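Local coordinates for protein galactose-binding lectin (Enterobacter cloacae subsp. cloacae, PDB 6YF6) that probably binds galactose and related sugars through a calcium ion, here holding a seleno-fucoside in its C-terminal domain, the part of the protein modelled, at residues K91-P96 with G110-T115; L121-H126 with K138-K143. All coordinates share one frame; numbering follows the deposited sequence.

Interaction 1: K91-P96 with G110-T115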
ATOM      1  N   LYS A  91     -21.605 -15.357  -1.775  1.00 34.55           N
ATOM      2  CA  LYS A  91     -21.381 -15.292  -3.211  1.00 33.95           C
ATOM      3  C   LYS A  91     -19.902 -15.059  -3.484  1.00 29.91           C
ATOM      4  O   LYS A  91     -19.305 -14.123  -2.941  1.00 30.24           O
ATOM      5  CB  LYS A  91     -22.218 -14.174  -3.834  1.00 33.80           C
ATOM      6  CG  LYS A  91     -22.155 -14.110  -5.347  1.00 38.63           C
ATOM      7  CD  LYS A  91     -22.869 -12.863  -5.868  1.00 43.53           C
ATOM      8  CE  LYS A  91     -22.715 -12.702  -7.374  1.00 49.98           C
ATOM      9  NZ  LYS A  91     -22.893 -13.986  -8.104  1.00 56.06           N
ATOM     10  N   ASP A  92     -19.313 -15.915  -4.314  1.00 30.35           N
ATOM     11  CA  ASP A  92     -17.939 -15.702  -4.752  1.00 28.58           C
ATOM     12  C   ASP A  92     -17.882 -14.451  -5.625  1.00 27.79           C
ATOM     13  O   ASP A  92     -18.522 -14.398  -6.681  1.00 28.19           O
ATOM     14  CB  ASP A  92     -17.431 -16.923  -5.514  1.00 35.38           C
ATOM     15  CG  ASP A  92     -17.305 -18.156  -4.628  1.00 39.79           C
ATOM     16  OD1 ASP A  92     -16.763 -18.041  -3.506  1.00 39.14           O
ATOM     17  OD2 ASP A  92     -17.748 -19.243  -5.059  1.00 45.03           O
ATOM     18  N   ILE A  93     -17.130 -13.441  -5.180  1.00 27.54           N
ATOM     19  CA  ILE A  93     -17.038 -12.163  -5.881  1.00 30.32           C
ATOM     20  C   ILE A  93     -15.674 -11.962  -6.527  1.00 32.43           C
ATOM     21  O   ILE A  93     -15.372 -10.857  -6.996  1.00 33.68           O
ATOM     22  CB  ILE A  93     -17.373 -10.981  -4.952  1.00 31.69           C
ATOM     23  CG1 ILE A  93     -16.452 -10.967  -3.730  1.00 31.26           C
ATOM     24  CG2 ILE A  93     -18.842 -11.027  -4.546  1.00 28.69           C
ATOM     25  CD1 ILE A  93     -16.530  -9.682  -2.931  1.00 33.67           C
ATOM     26  N   SER A  94     -14.840 -12.997  -6.567  1.00 30.57           N
ATOM     27  CA  SER A  94     -13.566 -12.922  -7.263  1.00 29.25           C
ATOM     28  C   SER A  94     -13.179 -14.315  -7.734  1.00 27.88           C
ATOM     29  O   SER A  94     -13.599 -15.321  -7.154  1.00 27.99           O
ATOM     30  CB  SER A  94     -12.463 -12.341  -6.367  1.00 28.64           C
ATOM     31  OG  SER A  94     -11.971 -13.314  -5.454  1.00 28.44           O
ATOM     32  N   ALA A  95     -12.381 -14.365  -8.796  1.00 27.77           N
ATOM     33  CA  ALA A  95     -11.754 -15.612  -9.193  1.00 28.10           C
ATOM     34  C   ALA A  95     -10.690 -15.998  -8.167  1.00 27.92           C
ATOM     35  O   ALA A  95     -10.171 -15.142  -7.449  1.00 27.59           O
ATOM     36  CB  ALA A  95     -11.123 -15.472 -10.575  1.00 29.51           C
ATOM     37  N   PRO A  96     -10.357 -17.288  -8.064  1.00 26.91           N
ATOM     38  CA  PRO A  96      -9.219 -17.682  -7.213  1.00 26.97           C
ATOM     39  C   PRO A  96      -7.911 -17.183  -7.804  1.00 28.96           C
ATOM     40  O   PRO A  96      -7.547 -17.536  -8.929  1.00 33.03           O
ATOM     41  CB  PRO A  96      -9.289 -19.216  -7.198  1.00 26.42           C
ATOM     42  CG  PRO A  96     -10.659 -19.562  -7.660  1.00 26.86           C
ATOM     43  CD  PRO A  96     -11.102 -18.454  -8.569  1.00 28.02           C
ATOM     44  N   GLY A 110     -12.648  -7.597  -5.521  1.00 27.98           N
ATOM     45  CA  GLY A 110     -13.978  -7.997  -5.931  1.00 29.13           C
ATOM     46  C   GLY A 110     -14.968  -6.938  -5.512  1.00 29.14           C
ATOM     47  O   GLY A 110     -14.707  -6.140  -4.606  1.00 27.93           O
ATOM     48  N   LYS A 111     -16.108  -6.928  -6.190  1.00 27.47           N
ATOM     49  CA  LYS A 111     -17.194  -6.016  -5.872  1.00 26.68           C
ATOM     50  C   LYS A 111     -18.417  -6.819  -5.459  1.00 27.45           C
ATOM     51  O   LYS A 111     -18.653  -7.920  -5.959  1.00 28.96           O
ATOM     52  CB  LYS A 111     -17.535  -5.122  -7.067  1.00 27.58           C
ATOM     53  CG  LYS A 111     -16.427  -4.154  -7.445  1.00 30.33           C
ATOM     54  CD  LYS A 111     -16.836  -3.320  -8.654  1.00 38.49           C
ATOM     55  CE  LYS A 111     -15.919  -2.137  -8.880  1.00 48.54           C
ATOM     56  NZ  LYS A 111     -16.633  -1.063  -9.631  1.00 58.49           N
ATOM     57  N   PHE A 112     -19.186  -6.263  -4.524  1.00 26.96           N
ATOM     58  CA  PHE A 112     -20.428  -6.876  -4.081  1.00 26.84           C
ATOM     59  C   PHE A 112     -21.465  -5.784  -3.881  1.00 27.92           C
ATOM     60  O   PHE A 112     -21.137  -4.608  -3.703  1.00 28.17           O
ATOM     61  CB  PHE A 112     -20.241  -7.685  -2.789  1.00 27.25           C
ATOM     62  CG  PHE A 112     -19.888  -6.851  -1.587  1.00 27.69           C
ATOM     63  CD1 PHE A 112     -18.567  -6.533  -1.311  1.00 29.15           C
ATOM     64  CD2 PHE A 112     -20.875  -6.396  -0.728  1.00 27.23           C
ATOM     65  CE1 PHE A 112     -18.238  -5.771  -0.202  1.00 30.12           C
ATOM     66  CE2 PHE A 112     -20.553  -5.629   0.376  1.00 28.35           C
ATOM     67  CZ  PHE A 112     -19.234  -5.319   0.642  1.00 29.54           C
ATOM     68  N   LYS A 113     -22.730  -6.184  -3.928  1.00 27.73           N
ATOM     69  CA  LYS A 113     -23.848  -5.270  -3.747  1.00 29.11           C
ATOM     70  C   LYS A 113     -24.517  -5.590  -2.419  1.00 28.49           C
ATOM     71  O   LYS A 113     -24.939  -6.728  -2.191  1.00 27.92           O
ATOM     72  CB  LYS A 113     -24.844  -5.381  -4.898  1.00 34.92           C
ATOM     73  CG  LYS A 113     -25.958  -4.345  -4.846  1.00 42.13           C
ATOM     74  CD  LYS A 113     -26.737  -4.297  -6.151  1.00 49.32           C
ATOM     75  CE  LYS A 113     -26.159  -3.261  -7.105  1.00 52.02           C
ATOM     76  NZ  LYS A 113     -26.596  -3.492  -8.508  1.00 54.47           N
ATOM     77  N   ALA A 114     -24.597  -4.592  -1.547  1.00 29.78           N
ATOM     78  CA  ALA A 114     -25.222  -4.795  -0.250  1.00 33.29           C
ATOM     79  C   ALA A 114     -26.722  -5.001  -0.411  1.00 32.19           C
ATOM     80  O   ALA A 114     -27.365  -4.388  -1.271  1.00 32.50           O
ATOM     81  CB  ALA A 114     -24.945  -3.602   0.665  1.00 35.30           C
ATOM     82  N   THR A 115     -27.277  -5.891   0.406  1.00 31.84           N
ATOM     83  CA  THR A 115     -28.719  -6.059   0.510  1.00 32.25           C
ATOM     84  C   THR A 115     -29.274  -5.422   1.775  1.00 33.27           C
ATOM     85  O   THR A 115     -30.478  -5.521   2.031  1.00 34.55           O
ATOM     86  CB  THR A 115     -29.087  -7.546   0.463  1.00 33.54           C
ATOM     87  OG1 THR A 115     -28.381  -8.262   1.485  1.00 32.16           O
ATOM     88  CG2 THR A 115     -28.726  -8.127  -0.897  1.00 33.67           C
TER
HETATM   89  O   HOH W   1     -16.538  -9.004  -8.493  1.00 25.96           O

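Interaction 2: L121-H126 with K138-K143. With PO4 (phosphate ion), chain F.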
ATOM      1  N   LEU A 121     -18.432 -11.056   4.981  1.00 24.22           N
ATOM      2  CA  LEU A 121     -17.283 -11.172   4.097  1.00 24.90           C
ATOM      3  C   LEU A 121     -16.379 -12.306   4.552  1.00 26.38           C
ATOM      4  O   LEU A 121     -16.201 -12.533   5.753  1.00 27.82           O
ATOM      5  CB  LEU A 121     -16.486  -9.869   4.067  1.00 24.59           C
ATOM      6  CG  LEU A 121     -17.285  -8.620   3.698  1.00 27.71           C
ATOM      7  CD1 LEU A 121     -16.382  -7.395   3.717  1.00 27.94           C
ATOM      8  CD2 LEU A 121     -17.954  -8.800   2.338  1.00 28.99           C
ATOM      9  N   ALA A 122     -15.790 -13.005   3.588  1.00 27.53           N
ATOM     10  CA  ALA A 122     -14.837 -14.056   3.902  1.00 28.11           C
ATOM     11  C   ALA A 122     -13.766 -14.093   2.825  1.00 25.78           C
ATOM     12  O   ALA A 122     -14.069 -13.990   1.634  1.00 26.31           O
ATOM     13  CB  ALA A 122     -15.527 -15.421   4.013  1.00 29.40           C
ATOM     14  N   VAL A 123     -12.513 -14.209   3.262  1.00 24.32           N
ATOM     15  CA  VAL A 123     -11.403 -14.550   2.382  1.00 23.12           C
ATOM     16  C   VAL A 123     -11.307 -16.069   2.339  1.00 23.57           C
ATOM     17  O   VAL A 123     -11.378 -16.732   3.381  1.00 25.27           O
ATOM     18  CB  VAL A 123     -10.094 -13.917   2.875  1.00 23.32           C
ATOM     19  CG1 VAL A 123      -8.946 -14.269   1.945  1.00 25.99           C
ATOM     20  CG2 VAL A 123     -10.245 -12.405   2.987  1.00 22.27           C
ATOM     21  N   VAL A 124     -11.154 -16.623   1.139  1.00 26.01           N
ATOM     22  CA  VAL A 124     -11.302 -18.055   0.907  1.00 27.97           C
ATOM     23  C   VAL A 124     -10.008 -18.602   0.324  1.00 26.34           C
ATOM     24  O   VAL A 124      -9.501 -18.080  -0.675  1.00 28.08           O
ATOM     25  CB  VAL A 124     -12.486 -18.349  -0.035  1.00 27.91           C
ATOM     26  CG1 VAL A 124     -12.593 -19.842  -0.310  1.00 27.59           C
ATOM     27  CG2 VAL A 124     -13.785 -17.814   0.556  1.00 28.74           C
ATOM     28  N   SER A 125      -9.482 -19.656   0.950  1.00 24.03           N
ATOM     29  CA  SER A 125      -8.353 -20.412   0.425  1.00 22.78           C
ATOM     30  C   SER A 125      -8.847 -21.659  -0.295  1.00 23.96           C
ATOM     31  O   SER A 125      -9.729 -22.366   0.201  1.00 26.51           O
ATOM     32  CB  SER A 125      -7.396 -20.829   1.541  1.00 22.02           C
ATOM     33  OG  SER A 125      -6.482 -21.803   1.065  1.00 23.54           O
ATOM     34  N   HIS A 126      -8.260 -21.936  -1.458  1.00 26.07           N
ATOM     35  CA  HIS A 126      -8.609 -23.105  -2.254  1.00 28.68           C
ATOM     36  C   HIS A 126      -7.539 -24.185  -2.195  1.00 28.33           C
ATOM     37  O   HIS A 126      -7.629 -25.177  -2.928  1.00 30.84           O
ATOM     38  CB  HIS A 126      -8.868 -22.688  -3.702  1.00 30.95           C
ATOM     39  CG  HIS A 126      -9.944 -21.660  -3.844  1.00 27.36           C
ATOM     40  ND1 HIS A 126     -11.192 -21.953  -4.353  1.00 31.56           N
ATOM     41  CD2 HIS A 126      -9.967 -20.343  -3.528  1.00 26.84           C
ATOM     42  CE1 HIS A 126     -11.934 -20.860  -4.352  1.00 28.80           C
ATOM     43  NE2 HIS A 126     -11.215 -19.869  -3.857  1.00 27.90           N
ATOM     44  N   LYS A 138      -1.706  -7.979   4.402  1.00 19.85           N
ATOM     45  CA  LYS A 138      -1.368  -6.779   5.154  1.00 22.30           C
ATOM     46  C   LYS A 138      -2.476  -5.733   5.161  1.00 22.76           C
ATOM     47  O   LYS A 138      -2.405  -4.795   5.962  1.00 23.64           O
ATOM     48  CB  LYS A 138      -0.079  -6.147   4.607  1.00 24.47           C
ATOM     49  CG  LYS A 138      -0.191  -5.541   3.212  1.00 25.41           C
ATOM     50  CD  LYS A 138       1.159  -4.996   2.754  1.00 27.54           C
ATOM     51  CE  LYS A 138       1.106  -4.449   1.331  1.00 29.04           C
ATOM     52  NZ  LYS A 138       2.419  -3.860   0.919  1.00 30.73           N
ATOM     53  N   GLU A 139      -3.493  -5.864   4.316  1.00 22.12           N
ATOM     54  CA  GLU A 139      -4.542  -4.856   4.284  1.00 25.31           C
ATOM     55  C   GLU A 139      -5.806  -5.428   3.663  1.00 22.21           C
ATOM     56  O   GLU A 139      -5.747  -6.167   2.677  1.00 24.49           O
ATOM     57  CB  GLU A 139      -4.082  -3.616   3.505  1.00 28.20           C
ATOM     58  CG  GLU A 139      -5.157  -2.560   3.327  1.00 32.76           C
ATOM     59  CD  GLU A 139      -4.653  -1.352   2.565  1.00 34.81           C
ATOM     60  OE1 GLU A 139      -5.257  -1.012   1.523  1.00 35.36           O
ATOM     61  OE2 GLU A 139      -3.648  -0.751   3.005  1.00 36.25           O
ATOM     62  N   LEU A 140      -6.944  -5.082   4.261  1.00 22.38           N
ATOM     63  CA  LEU A 140      -8.260  -5.345   3.691  1.00 22.71           C
ATOM     64  C   LEU A 140      -9.027  -4.032   3.707  1.00 24.00           C
ATOM     65  O   LEU A 140      -9.162  -3.402   4.762  1.00 25.16           O
ATOM     66  CB  LEU A 140      -9.013  -6.424   4.470  1.00 23.14           C
ATOM     67  CG  LEU A 140      -8.260  -7.727   4.751  1.00 22.37           C
ATOM     68  CD1 LEU A 140      -7.715  -7.705   6.168  1.00 21.27           C
ATOM     69  CD2 LEU A 140      -9.153  -8.952   4.533  1.00 23.67           C
ATOM     70  N   LYS A 141      -9.519  -3.617   2.545  1.00 23.92           N
ATOM     71  CA  LYS A 141     -10.172  -2.326   2.403  1.00 24.64           C
ATOM     72  C   LYS A 141     -11.456  -2.501   1.615  1.00 25.75           C
ATOM     73  O   LYS A 141     -11.467  -3.175   0.579  1.00 26.05           O
ATOM     74  CB  LYS A 141      -9.260  -1.311   1.706  1.00 25.14           C
ATOM     75  CG  LYS A 141      -9.818   0.109   1.684  1.00 26.66           C
ATOM     76  CD  LYS A 141      -8.786   1.101   1.180  1.00 31.29           C
ATOM     77  CE  LYS A 141      -8.473   0.888  -0.295  1.00 35.97           C
ATOM     78  NZ  LYS A 141      -7.594   1.962  -0.841  1.00 42.08           N
ATOM     79  N   ILE A 142     -12.531  -1.900   2.108  1.00 25.67           N
ATOM     80  CA  ILE A 142     -13.813  -1.877   1.420  1.00 24.70           C
ATOM     81  C   ILE A 142     -14.220  -0.421   1.250  1.00 24.35           C
ATOM     82  O   ILE A 142     -14.276   0.328   2.233  1.00 24.09           O
ATOM     83  CB  ILE A 142     -14.891  -2.664   2.186  1.00 26.23           C
ATOM     84  CG1 ILE A 142     -14.493  -4.138   2.306  1.00 26.89           C
ATOM     85  CG2 ILE A 142     -16.237  -2.539   1.471  1.00 26.73           C
ATOM     86  CD1 ILE A 142     -13.666  -4.460   3.541  1.00 26.87           C
ATOM     87  N   LYS A 143     -14.501  -0.024   0.008  1.00 24.97           N
ATOM     88  CA  LYS A 143     -14.919   1.331  -0.320  1.00 26.19           C
ATOM     89  C   LYS A 143     -16.227   1.293  -1.100  1.00 25.81           C
ATOM     90  O   LYS A 143     -16.515   0.330  -1.816  1.00 26.82           O
ATOM     91  CB  LYS A 143     -13.858   2.075  -1.151  1.00 29.98           C
ATOM     92  CG  LYS A 143     -12.459   2.049  -0.571  1.00 36.50           C
ATOM     93  CD  LYS A 143     -11.740   3.378  -0.738  1.00 45.95           C
ATOM     94  CE  LYS A 143     -11.834   3.920  -2.159  1.00 51.76           C
ATOM     95  NZ  LYS A 143     -10.784   4.941  -2.431  1.00 55.27           N
TER
HETATM   96  P   PO4 F 302       2.207  -0.703   2.551  1.00 30.52           P
HETATM   97  O1  PO4 F 302       3.384  -1.625   2.347  1.00 30.69           O
HETATM   98  O2  PO4 F 302       2.104  -0.328   4.009  1.00 28.06           O
HETATM   99  O3  PO4 F 302       0.931  -1.395   2.136  1.00 32.81           O
HETATM  100  O4  PO4 F 302       2.396   0.531   1.703  1.00 33.57           O

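Interaction 1: K91-P96 with G110-T115
Ile93 reaches from the break in strand 91-98 to the edge strand 106-113 of the facing sheet. Its CB already lies 3.5 Å from Lys111 O, and the branch methyl CG2 sits against the same carbonyl at 3.4 Å and is also 4.0 Å from Phe112 CB. The longer branch leaves CB between the backbone N and the carbonyl carbon (chi1 57°), which carries its tip inward: Ile93 CD1 lies equally near Gly110 C and Phe112 CD1, 4.1 Å from each, approaching the ring obliquely. Leu86, Ala88 and Trp68 also touch this side chain.

The polar traffic runs through the backbone instead. Ile93 O accepts a bond of 2.7 Å from a water, which in turn accepts a hydrogen bond from Lys111 N (3.1 Å). Beside this bridge, Gly110 CA comes to 3.4 Å from Ile93 O in a bent CA-H...O contact, with 121° at the hydrogen.

No direct hydrogen bond crosses between 91-96 and 110-115. The chemistry therefore implies that the margins of the two sandwich sheets meet here through one branched side chain and a bridging water, not through strand pairing.

Interaction 2: L121-H126 with K138-K143
Leu121 meets Ile142, and Val123 meets Leu140, by the ends of their side chains: the CA atoms of the first pair stand 10.3 Å apart, those of the second 9.8 Å, and no hydrogen bond spans the gap. Each pair reaches across tip to tip. Leu121 CD1 lies 4.0 Å from Ile142 CD1 and equally near Ile142 CG1, so a single leucine methyl rests on the last two carbons of the isoleucine arm. In the other pair one methyl faces one methyl, Val123 CG2 to Leu140 CD2, at 3.9 Å. The valine sends CG1 anti to its own N (chi1 -180°), leaving CG2 beside that N as the branch that touches.

All four side chains are buried, and Trp68 adds its bulk against Leu121, Val123 and Ile142. The side chain of calcium-binding Thr42 lies about 11 Å from that of Val123. Beyond the contact, residues 140-143 pair antiparallel with a strand of the second subunit, so the sheet continues across the dimer.

At the start of 138-143 the chemistry changes. Lys138 extends an outstretched chain to a phosphate, probably from the crystallisation liquor, giving NZ to phosphate O1 at 2.8 Å and a weak bond to phosphate O3 at 3.1 Å. Thr35 of this chain and Thr35, Lys71 and Lys138 of the second subunit also hydrogen-bond the phosphate, where the gathered positive charge probably suits an anion.

Aliphatic tips meeting end to end between two antiparallel sheets, with nothing polar crossing, are what the interior of a beta-sandwich looks like, consistent with the PA-IL lectin family.

In the fold
Both contacts join the two four-stranded antiparallel sheets, at different depths. Interaction 2 links a strand of each that is flanked by neighbours and is wholly apolar; its centre is about 7 Å from the centre of the chain, that of interaction 1 about 15 Å. Interaction 1 links an outermost strand of each, partly buried, and there water and backbone carbonyls join in. Strands 106-113 and 118-125 follow each other in the chain, and the two contacts touch: Phe112 CE1 packs on Leu121 CD2 at 4.0 Å, and Pro96 meets His126 near the surface. Phe112 thus passes the packing from the margin inward, while only interaction 2 borders the second subunit.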